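PDB 3RJA: carbohydrate oxidase from Microdochium nivale, which oxidises the C1 hydroxyl of mono-, oligo- and polysaccharides to the corresponding lactone with bound FAD, passing the electrons to molecular oxygen to give hydrogen peroxide. Local coordinates for residues Q275-L278 against D279-A283; D332-K335 against N336-Y340; N411-T414 against K415-K419. All coordinates share one frame; numbering follows the deposited sequence.

Contact 1: residues Q275-L278 against D279-A283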
loop_
_atom_site.group_PDB
_atom_site.type_symbol
_atom_site.label_atom_id
_atom_site.label_comp_id
_atom_site.label_asym_id
_atom_site.label_seq_id
_atom_site.Cartn_x
_atom_site.Cartn_y
_atom_site.Cartn_z
ATOM N N GLN A 275 -25.267 -10.679 9.672
ATOM C CA GLN A 275 -26.738 -10.514 9.591
ATOM C C GLN A 275 -27.267 -9.108 9.942
ATOM O O GLN A 275 -28.187 -8.634 9.265
ATOM C CB GLN A 275 -27.478 -11.593 10.420
ATOM C CG GLN A 275 -28.978 -11.789 10.014
ATOM C CD GLN A 275 -29.146 -12.204 8.550
ATOM O OE1 GLN A 275 -28.498 -13.136 8.088
ATOM N NE2 GLN A 275 -30.015 -11.517 7.825
ATOM N N PRO A 276 -26.696 -8.451 10.987
ATOM C CA PRO A 276 -27.121 -7.099 11.322
ATOM C C PRO A 276 -27.001 -6.148 10.155
ATOM O O PRO A 276 -27.822 -5.250 10.045
ATOM C CB PRO A 276 -26.170 -6.698 12.475
ATOM C CG PRO A 276 -25.890 -8.004 13.168
ATOM C CD PRO A 276 -25.745 -8.977 12.000
ATOM N N LEU A 277 -26.012 -6.360 9.279
ATOM C CA LEU A 277 -25.823 -5.526 8.095
ATOM C C LEU A 277 -26.809 -5.918 6.994
ATOM O O LEU A 277 -27.461 -5.040 6.390
ATOM C CB LEU A 277 -24.384 -5.615 7.557
ATOM C CG LEU A 277 -24.079 -4.757 6.290
ATOM C CD1 LEU A 277 -24.691 -3.351 6.383
ATOM C CD2 LEU A 277 -22.540 -4.641 6.026
ATOM N N LEU A 278 -26.889 -7.223 6.709
ATOM C CA LEU A 278 -27.868 -7.746 5.737
ATOM C C LEU A 278 -29.285 -7.248 6.059
ATOM O O LEU A 278 -30.016 -6.867 5.146
ATOM C CB LEU A 278 -27.816 -9.286 5.657
ATOM C CG LEU A 278 -26.452 -9.920 5.348
ATOM C CD1 LEU A 278 -26.543 -11.459 5.382
ATOM C CD2 LEU A 278 -25.923 -9.458 3.987
ATOM N N ASP A 279 -29.636 -7.202 7.352
ATOM C CA ASP A 279 -30.939 -6.638 7.799
ATOM C C ASP A 279 -31.147 -5.166 7.495
ATOM O O ASP A 279 -32.288 -4.714 7.425
ATOM C CB ASP A 279 -31.178 -6.843 9.305
ATOM C CG ASP A 279 -31.266 -8.301 9.684
ATOM O OD1 ASP A 279 -31.634 -9.116 8.812
ATOM O OD2 ASP A 279 -30.924 -8.638 10.840
ATOM N N THR A 280 -30.072 -4.412 7.325
ATOM C CA THR A 280 -30.241 -2.956 7.088
ATOM C C THR A 280 -29.927 -2.526 5.657
ATOM O O THR A 280 -30.126 -1.382 5.283
ATOM C CB THR A 280 -29.416 -2.136 8.080
ATOM O OG1 THR A 280 -28.075 -2.656 8.122
ATOM C CG2 THR A 280 -30.024 -2.259 9.457
ATOM N N LEU A 281 -29.426 -3.456 4.854
ATOM C CA LEU A 281 -29.175 -3.200 3.448
ATOM C C LEU A 281 -30.483 -2.986 2.685
ATOM O O LEU A 281 -31.489 -3.605 3.018
ATOM C CB LEU A 281 -28.387 -4.373 2.831
ATOM C CG LEU A 281 -26.863 -4.417 3.108
ATOM C CD1 LEU A 281 -26.244 -5.590 2.426
ATOM C CD2 LEU A 281 -26.138 -3.130 2.634
ATOM N N PRO A 282 -30.465 -2.115 1.646
ATOM C CA PRO A 282 -31.629 -1.953 0.771
ATOM C C PRO A 282 -31.954 -3.317 0.206
ATOM O O PRO A 282 -31.037 -4.118 -0.049
ATOM C CB PRO A 282 -31.114 -1.044 -0.364
ATOM C CG PRO A 282 -29.937 -0.300 0.246
ATOM C CD PRO A 282 -29.345 -1.227 1.276
ATOM N N ALA A 283 -33.245 -3.571 0.004
ATOM C CA ALA A 283 -33.722 -4.867 -0.441
ATOM C C ALA A 283 -33.267 -5.137 -1.868
ATOM O O ALA A 283 -33.070 -4.206 -2.659
ATOM C CB ALA A 283 -35.256 -4.936 -0.333
HETATM O O HOH W 1 -32.356 -5.972 4.509
#
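Asp279 N still makes a helical i to i-4 bond to Gln275 O, 2.8 Å long, but one residue on the pattern tightens: Thr280 N turns back only three residues, to Leu277 O at 2.8 Å, and Leu281 N adds weak bonds to Leu277 O and Leu278 O. On the side chains, the amide of Gln275 reaches one turn forward, its NE2 donating to Asp279 OD1 over 3.1 Å. The bond is almost straight at the hydrogen (172°) and lies in the amide plane, yet it arrives from above the carboxylate, the two flat groups being turned 47° apart. The bend at chi2 (59°) turns the end of the glutamine chain toward the C-terminal end of the helix, over Asp279, while OE1 accepts from Arg271 NE. Replaced by an alanine, Gln275 would probably leave Asp279 OD1 without this donor and Arg271 NE without this acceptor.

The whole is a helix C-terminus, where helix 267-278 unwinds into the loop leading to strand 286-293. Thr280 OG1 sits 3.0 Å from Leu277 O and 3.2 Å from Pro276 O, two carbonyls between which its hydroxyl proton is not assigned. Leu281 turns inward along the apolar side: its CD2 approaches Leu277 CD1 at 4.0 Å and its CD1 approaches Leu278 CD2, the pairs meeting at a slant. Beyond them Leu277 packs on Val233 and Tyr236 of helix 223-239. A water donates to Leu278 O at 2.6 Å and to Leu281 O at 2.9 Å.

Contact 2: residues D332-K335 against N336-Y340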
loop_
_atom_site.group_PDB
_atom_site.type_symbol
_atom_site.label_atom_id
_atom_site.label_comp_id
_atom_site.label_asym_id
_atom_site.label_seq_id
_atom_site.Cartn_x
_atom_site.Cartn_y
_atom_site.Cartn_z
ATOM N N ASP A 332 -23.134 15.505 3.375
ATOM C CA ASP A 332 -23.019 15.935 1.998
ATOM C C ASP A 332 -21.965 15.153 1.217
ATOM O O ASP A 332 -22.090 15.030 -0.000
ATOM C CB ASP A 332 -22.777 17.434 1.925
ATOM C CG ASP A 332 -24.045 18.230 2.174
ATOM O OD1 ASP A 332 -25.151 17.664 2.014
ATOM O OD2 ASP A 332 -23.937 19.415 2.538
ATOM N N ALA A 333 -20.968 14.607 1.919
ATOM C CA ALA A 333 -19.897 13.815 1.289
ATOM C C ALA A 333 -20.458 12.620 0.512
ATOM O O ALA A 333 -20.186 12.452 -0.682
ATOM C CB ALA A 333 -18.861 13.359 2.328
ATOM N N VAL A 334 -21.273 11.813 1.173
ATOM C CA VAL A 334 -21.836 10.655 0.499
ATOM C C VAL A 334 -22.868 11.076 -0.560
ATOM O O VAL A 334 -22.965 10.462 -1.632
ATOM C CB VAL A 334 -22.412 9.594 1.476
ATOM C CG1 VAL A 334 -23.614 10.171 2.330
ATOM C CG2 VAL A 334 -22.798 8.326 0.698
ATOM N N LYS A 335 -23.615 12.134 -0.270
ATOM C CA LYS A 335 -24.554 12.676 -1.244
ATOM C C LYS A 335 -23.813 13.062 -2.516
ATOM O O LYS A 335 -24.229 12.685 -3.600
ATOM C CB LYS A 335 -25.330 13.881 -0.664
ATOM C CG LYS A 335 -26.547 14.309 -1.542
ATOM C CD LYS A 335 -27.135 15.668 -1.073
ATOM C CE LYS A 335 -27.245 15.739 0.471
ATOM N NZ LYS A 335 -27.846 17.003 1.003
ATOM N N ASN A 336 -22.708 13.801 -2.371
ATOM C CA ASN A 336 -21.933 14.270 -3.521
ATOM C C ASN A 336 -21.274 13.072 -4.186
ATOM O O ASN A 336 -21.230 12.993 -5.402
ATOM C CB ASN A 336 -20.846 15.275 -3.093
ATOM C CG ASN A 336 -21.421 16.548 -2.510
ATOM O OD1 ASN A 336 -22.611 16.814 -2.666
ATOM N ND2 ASN A 336 -20.585 17.344 -1.830
ATOM N N PHE A 337 -20.777 12.137 -3.383
ATOM C CA PHE A 337 -20.125 10.938 -3.918
ATOM C C PHE A 337 -21.071 10.164 -4.848
ATOM O O PHE A 337 -20.710 9.810 -5.965
ATOM C CB PHE A 337 -19.631 10.031 -2.778
ATOM C CG PHE A 337 -19.004 8.744 -3.251
ATOM C CD1 PHE A 337 -19.784 7.614 -3.494
ATOM C CD2 PHE A 337 -17.641 8.660 -3.442
ATOM C CE1 PHE A 337 -19.216 6.410 -3.925
ATOM C CE2 PHE A 337 -17.061 7.458 -3.878
ATOM C CZ PHE A 337 -17.851 6.339 -4.113
ATOM N N VAL A 338 -22.281 9.898 -4.359
ATOM C CA VAL A 338 -23.301 9.149 -5.099
ATOM C C VAL A 338 -23.841 9.908 -6.335
ATOM O O VAL A 338 -24.114 9.275 -7.363
ATOM C CB VAL A 338 -24.424 8.675 -4.142
ATOM C CG1 VAL A 338 -25.603 8.074 -4.906
ATOM C CG2 VAL A 338 -23.843 7.620 -3.133
ATOM N N ASP A 339 -23.979 11.240 -6.232
ATOM C CA ASP A 339 -24.343 12.083 -7.393
ATOM C C ASP A 339 -23.363 11.854 -8.564
ATOM O O ASP A 339 -23.778 11.549 -9.692
ATOM C CB ASP A 339 -24.387 13.570 -6.996
ATOM C CG ASP A 339 -25.714 13.971 -6.309
ATOM O OD1 ASP A 339 -26.710 13.220 -6.352
ATOM O OD2 ASP A 339 -25.757 15.063 -5.724
ATOM N N TYR A 340 -22.059 11.959 -8.263
ATOM C CA TYR A 340 -20.991 11.760 -9.240
ATOM C C TYR A 340 -20.964 10.322 -9.742
ATOM O O TYR A 340 -20.833 10.072 -10.927
ATOM C CB TYR A 340 -19.651 12.103 -8.567
ATOM C CG TYR A 340 -18.522 12.453 -9.515
ATOM C CD1 TYR A 340 -17.686 11.468 -10.038
ATOM C CD2 TYR A 340 -18.291 13.779 -9.880
ATOM C CE1 TYR A 340 -16.632 11.804 -10.914
ATOM C CE2 TYR A 340 -17.245 14.129 -10.721
ATOM C CZ TYR A 340 -16.419 13.134 -11.235
ATOM O OH TYR A 340 -15.398 13.486 -12.085
HETATM O O HOH W 2 -26.864 11.525 -4.268
#
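Asn336 N to Asp332 O, at 2.7 Å, begins a run of four consecutive backbone hydrogen bonds, continued by Phe337 to Ala333, Val338 to Val334 and Asp339 to Lys335. All are i to i-4: regular alpha-helix, the first turns of helix 332-345.

Charged and polar side chains occupy one flank. Lys335 starts out extended and bends at chi3 (-44°), which swings its NZ back by nearly a turn to Asp332 OD1; the resulting salt bridge is 3.0 Å long and meets the oxygen nearly along its C-O axis. Asp339, one turn further on, is tied to the backbone of that lysine through water: a water donates to Asp339 OD1 at 2.7 Å and to Lys335 O at 3.0 Å. That carboxylate oxygen also forms a salt bridge with Lys223, so its negative charge is probably well compensated. The side chain of Asn336 folds over Asp332 O, its CG 3.0 Å from that oxygen, while ND2 donates to Ser412 O.

Within the helix, the apolar contact between the two segments is a valine pair. Val334 and Val338 lie side by side and point the same way, their CG2 methyls 4.0 Å apart, as expected of positions one turn apart on one helix face.

These valines rest on Ile230 of helix 223-239. Round the helix, Phe337 stacks on Trp409 and meets Tyr355 of strand 352-359 edge-to-face, while Ala333 packs on Val413 of helix 403-414, so helix 332-345 is held between two helices and against the sheet.

Contact 3: residues N411-T414 against K415-K419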
loop_
_atom_site.group_PDB
_atom_site.type_symbol
_atom_site.label_atom_id
_atom_site.label_comp_id
_atom_site.label_asym_id
_atom_site.label_seq_id
_atom_site.Cartn_x
_atom_site.Cartn_y
_atom_site.Cartn_z
ATOM N N ASN A 411 -12.942 15.412 -5.332
ATOM C CA ASN A 411 -13.398 16.756 -4.991
ATOM C C ASN A 411 -14.851 16.713 -4.502
ATOM O O ASN A 411 -15.227 17.442 -3.572
ATOM C CB ASN A 411 -13.250 17.700 -6.194
ATOM C CG ASN A 411 -14.060 18.983 -6.032
ATOM O OD1 ASN A 411 -13.647 19.906 -5.320
ATOM N ND2 ASN A 411 -15.231 19.043 -6.693
ATOM N N SER A 412 -15.652 15.834 -5.113
ATOM C CA SER A 412 -17.046 15.667 -4.678
ATOM C C SER A 412 -17.125 15.383 -3.176
ATOM O O SER A 412 -18.036 15.877 -2.517
ATOM C CB SER A 412 -17.798 14.605 -5.500
ATOM O OG SER A 412 -17.654 13.309 -4.944
ATOM N N VAL A 413 -16.163 14.617 -2.633
ATOM C CA VAL A 413 -16.152 14.305 -1.200
ATOM C C VAL A 413 -15.499 15.421 -0.379
ATOM O O VAL A 413 -16.047 15.839 0.647
ATOM C CB VAL A 413 -15.472 12.919 -0.891
ATOM C CG1 VAL A 413 -15.310 12.683 0.617
ATOM C CG2 VAL A 413 -16.248 11.786 -1.496
ATOM N N THR A 414 -14.350 15.928 -0.833
ATOM C CA THR A 414 -13.553 16.851 -0.002
ATOM C C THR A 414 -14.194 18.214 0.158
ATOM O O THR A 414 -14.059 18.851 1.229
ATOM C CB THR A 414 -12.067 17.002 -0.456
ATOM O OG1 THR A 414 -11.986 17.529 -1.785
ATOM C CG2 THR A 414 -11.331 15.651 -0.394
ATOM N N LYS A 415 -14.894 18.663 -0.889
ATOM C CA LYS A 415 -15.587 19.929 -0.794
ATOM C C LYS A 415 -16.613 19.874 0.352
ATOM O O LYS A 415 -16.945 20.909 0.909
ATOM C CB LYS A 415 -16.228 20.335 -2.130
ATOM C CG LYS A 415 -17.520 19.588 -2.502
ATOM C CD LYS A 415 -18.020 20.041 -3.863
ATOM C CE LYS A 415 -19.448 19.551 -4.080
ATOM N NZ LYS A 415 -19.925 19.667 -5.502
ATOM N N ALA A 416 -17.057 18.669 0.742
ATOM C CA ALA A 416 -18.090 18.544 1.792
ATOM C C ALA A 416 -17.538 18.423 3.212
ATOM O O ALA A 416 -18.301 18.304 4.179
ATOM C CB ALA A 416 -19.003 17.397 1.501
ATOM N N LEU A 417 -16.217 18.452 3.353
ATOM C CA LEU A 417 -15.611 18.126 4.658
ATOM C C LEU A 417 -14.613 19.161 5.145
ATOM O O LEU A 417 -13.916 19.773 4.334
ATOM C CB LEU A 417 -14.908 16.752 4.587
ATOM C CG LEU A 417 -15.750 15.487 4.380
ATOM C CD1 LEU A 417 -14.815 14.269 4.131
ATOM C CD2 LEU A 417 -16.712 15.241 5.564
ATOM N N PRO A 418 -14.506 19.339 6.469
ATOM C CA PRO A 418 -13.378 20.174 6.897
ATOM C C PRO A 418 -12.088 19.407 6.579
ATOM O O PRO A 418 -12.106 18.173 6.577
ATOM C CB PRO A 418 -13.565 20.300 8.408
ATOM C CG PRO A 418 -14.417 19.165 8.809
ATOM C CD PRO A 418 -15.228 18.722 7.595
ATOM N N LYS A 419 -10.997 20.128 6.319
ATOM C CA LYS A 419 -9.734 19.504 5.932
ATOM C C LYS A 419 -9.218 18.536 6.993
ATOM O O LYS A 419 -8.565 17.546 6.678
ATOM C CB LYS A 419 -8.688 20.565 5.575
ATOM C CG LYS A 419 -9.038 21.366 4.299
ATOM C CD LYS A 419 -7.825 22.072 3.689
ATOM C CE LYS A 419 -7.478 23.354 4.435
ATOM N NZ LYS A 419 -8.542 24.394 4.278
HETATM O O HOH W 3 -11.933 19.750 2.622
#
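Val413 and Leu417 form the tight side of a helix end, where helix 403-414 gives way to a type I beta turn from Thr414 to Leu417. Val413 CG1 and Leu417 CD1 are 3.9 Å apart, the two side chains lying side by side and pointing the same way. Val413 holds CG1 anti to its own N (chi1 173°), which brings that methyl to the leucine; both residues also touch Leu326 of strand 318-326, and Leu417 packs on Trp422 as well. Ala416 fits against the same stretch of backbone, its CB 3.4 Å from Val413 O, which also accepts a 3.0 Å hydrogen bond from Ala416 N. Ser412, buried too, turns its hydroxyl back to Trp409 O, within its own helix.

The backbone records the change of pitch. Lys415 N keeps the helical i to i-4 bond to Asn411 O, 3.0 Å long and close to straight (167°). Ala416 N and then Leu417 N take carbonyls only three residues back.

On the solvent side, where Asn411 and Lys415 are both exposed, only the base of the lysine is close. Lys415 sets CG between its N and carbonyl carbon (chi1 76°), which puts it 3.3 Å from Asn411 O. Beyond that the chain runs extended and the contact loosens: it crosses the Asn411 amide at a slant, with CD 4.1 Å from ND2.

The turn's carbonyls are bridged at its mouth, where one water donates to Thr414 O at 2.7 Å and to Leu417 O at 2.6 Å.

In the fold
Contacts 1 and 3 illustrate one principle twice: each ends a helix by largely exchanging i to i-4 bonds for i to i-3 bonds, packs a leucine of the following loop against the helix, and bridges two carbonyls with water. Contact 2, inside a helix, keeps the regular pattern and carries a salt bridge on its outer flank. All three are partly buried. Contact 1 lies farthest out, its centre about 30 Å from that of the chain, and has an amide-carboxylate bond on its exposed flank. Contacts 2 and 3 touch, with centres about 10 Å apart, joining helices 332-345 and 403-414; contacts 1 and 2 do not touch, yet both pack on helix 223-239.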